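Local atomic coordinates of non-toxic crystal protein (Bacillus thuringiensis, PDB entry 2D42), a protein that is non-toxic, yet closely resembles the aerolysin-type beta-pore-forming toxins in structure, and occurs in the parasporal inclusions of its bacterium. Residues 46-51 / 106-111. Residues are numbered along the deposited sequence; the frame is centred on the assembly and turned at random.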
loop_
_atom_site.group_PDB
_atom_site.type_symbol
_atom_site.label_atom_id
_atom_site.label_comp_id
_atom_site.label_asym_id
_atom_site.label_seq_id
_atom_site.Cartn_x
_atom_site.Cartn_y
_atom_site.Cartn_z
ATOM N N ASP A 46 5.095 0.066 13.066
ATOM C CA ASP A 46 5.329 1.284 13.852
ATOM C C ASP A 46 4.526 2.418 13.226
ATOM O O ASP A 46 5.029 3.161 12.388
ATOM C CB ASP A 46 6.820 1.647 13.880
ATOM C CG ASP A 46 7.109 2.875 14.741
ATOM O OD1 ASP A 46 6.163 3.408 15.357
ATOM O OD2 ASP A 46 8.279 3.308 14.798
ATOM N N PRO A 47 3.250 2.555 13.623
ATOM C CA PRO A 47 2.347 3.587 13.107
ATOM C C PRO A 47 2.526 4.985 13.692
ATOM O O PRO A 47 1.773 5.893 13.359
ATOM C CB PRO A 47 0.970 3.009 13.416
ATOM C CG PRO A 47 1.209 2.357 14.728
ATOM C CD PRO A 47 2.523 1.629 14.508
ATOM N N ILE A 48 3.513 5.152 14.562
ATOM C CA ILE A 48 3.756 6.451 15.171
ATOM C C ILE A 48 4.742 7.225 14.300
ATOM O O ILE A 48 5.928 6.919 14.278
ATOM C CB ILE A 48 4.341 6.290 16.592
ATOM C CG1 ILE A 48 3.441 5.370 17.431
ATOM C CG2 ILE A 48 4.501 7.653 17.252
ATOM C CD1 ILE A 48 1.959 5.717 17.372
ATOM N N VAL A 49 4.245 8.212 13.564
ATOM C CA VAL A 49 5.102 9.016 12.694
ATOM C C VAL A 49 5.723 10.175 13.480
ATOM O O VAL A 49 5.012 10.935 14.140
ATOM C CB VAL A 49 4.300 9.609 11.512
ATOM C CG1 VAL A 49 5.219 10.453 10.634
ATOM C CG2 VAL A 49 3.656 8.489 10.706
ATOM N N THR A 50 7.042 10.317 13.402
ATOM C CA THR A 50 7.712 11.393 14.124
ATOM C C THR A 50 8.161 12.535 13.224
ATOM O O THR A 50 8.673 13.542 13.711
ATOM C CB THR A 50 8.936 10.865 14.913
ATOM O OG1 THR A 50 9.855 10.226 14.013
ATOM C CG2 THR A 50 8.495 9.872 15.974
ATOM N N ASP A 51 7.953 12.385 11.917
ATOM C CA ASP A 51 8.347 13.403 10.942
ATOM C C ASP A 51 7.641 14.732 11.182
ATOM O O ASP A 51 6.514 14.768 11.669
ATOM C CB ASP A 51 8.017 12.964 9.504
ATOM C CG ASP A 51 8.705 11.680 9.098
ATOM O OD1 ASP A 51 9.136 11.596 7.930
ATOM O OD2 ASP A 51 8.801 10.752 9.928
ATOM N N ASN A 106 -3.843 3.602 9.827
ATOM C CA ASN A 106 -4.200 4.733 10.667
ATOM C C ASN A 106 -2.932 5.192 11.371
ATOM O O ASN A 106 -2.587 4.699 12.441
ATOM C CB ASN A 106 -5.256 4.319 11.697
ATOM C CG ASN A 106 -6.599 4.028 11.059
ATOM O OD1 ASN A 106 -7.169 4.879 10.382
ATOM N ND2 ASN A 106 -7.110 2.814 11.267
ATOM N N LEU A 107 -2.225 6.120 10.752
ATOM C CA LEU A 107 -0.989 6.616 11.330
ATOM C C LEU A 107 -1.239 7.737 12.332
ATOM O O LEU A 107 -2.234 8.445 12.250
ATOM C CB LEU A 107 -0.064 7.105 10.214
ATOM C CG LEU A 107 0.344 6.068 9.160
ATOM C CD1 LEU A 107 1.245 6.724 8.121
ATOM C CD2 LEU A 107 1.063 4.906 9.827
ATOM N N PHE A 108 -0.333 7.882 13.289
ATOM C CA PHE A 108 -0.451 8.940 14.283
ATOM C C PHE A 108 0.737 9.872 14.083
ATOM O O PHE A 108 1.886 9.448 14.131
ATOM C CB PHE A 108 -0.429 8.380 15.703
ATOM C CG PHE A 108 -0.610 9.431 16.766
ATOM C CD1 PHE A 108 -1.803 10.141 16.861
ATOM C CD2 PHE A 108 0.422 9.726 17.660
ATOM C CE1 PHE A 108 -1.973 11.132 17.831
ATOM C CE2 PHE A 108 0.266 10.714 18.637
ATOM C CZ PHE A 108 -0.934 11.419 18.723
ATOM N N PHE A 109 0.450 11.143 13.865
ATOM C CA PHE A 109 1.507 12.103 13.630
ATOM C C PHE A 109 1.823 12.808 14.940
ATOM O O PHE A 109 1.259 13.847 15.287
ATOM C CB PHE A 109 1.057 13.033 12.500
ATOM C CG PHE A 109 0.928 12.322 11.172
ATOM C CD1 PHE A 109 1.960 12.368 10.236
ATOM C CD2 PHE A 109 -0.194 11.531 10.894
ATOM C CE1 PHE A 109 1.889 11.642 9.048
ATOM C CE2 PHE A 109 -0.277 10.794 9.704
ATOM C CZ PHE A 109 0.765 10.848 8.780
ATOM N N GLU A 110 2.738 12.181 15.664
ATOM C CA GLU A 110 3.178 12.624 16.976
ATOM C C GLU A 110 3.507 14.104 17.136
ATOM O O GLU A 110 3.213 14.683 18.182
ATOM C CB GLU A 110 4.370 11.779 17.397
ATOM C CG GLU A 110 4.843 11.979 18.816
ATOM C CD GLU A 110 5.825 10.898 19.214
ATOM O OE1 GLU A 110 5.400 9.913 19.856
ATOM O OE2 GLU A 110 7.016 11.024 18.864
ATOM N N GLN A 111 4.100 14.718 16.117
ATOM C CA GLN A 111 4.458 16.129 16.212
ATOM C C GLN A 111 3.279 17.085 16.274
ATOM O O GLN A 111 3.438 18.232 16.683
ATOM C CB GLN A 111 5.389 16.535 15.064
ATOM C CG GLN A 111 6.837 16.148 15.315
ATOM C CD GLN A 111 7.818 17.019 14.556
ATOM O OE1 GLN A 111 7.738 18.250 14.603
ATOM N NE2 GLN A 111 8.755 16.387 13.858
HETATM O O HOH W 1 4.750 13.759 13.367
#
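Beyond the last backbone bond, the Q111 side chain reaches across: NE2 donates to T50 O at 2.8 Å, almost straight (174°); T50 O lies in the Q111 amide plane, NE2 23° off the T50 carbonyl plane. A water accepts from Q111 N and donates to V49 O and D51 O; V49 O also takes a weak bond from E110 N. Upstream, F108 N reaches P47 O at 2.9 Å and V49 N reaches F108 O at 2.7 Å. The short strand 48-49 pairs parallel with 101-109, at the edge of a three-stranded sheet within this chain completed by antiparallel 114-122, in the elongated, beta-rich fold of the epsilon-toxin/MTX2 family. On the buried face, chi1 of 179° sets V49 CG1 anti to the backbone N; it packs on F109 CD1 at 3.8 Å, while CG2, beside that N, sits off-centre over the F109 ring, 4.2 Å from the centroid, and meets L107 CD1 at 4.0 Å. F163 backs V49 and L107; I232 and L234 touch F109. On the more exposed face, I48 and F108 lie side by side, I48 CD1 against F108 CB at 3.9 Å. I48 N comes from above the D46 carboxylate plane to donate to OD1, closing an Asx turn.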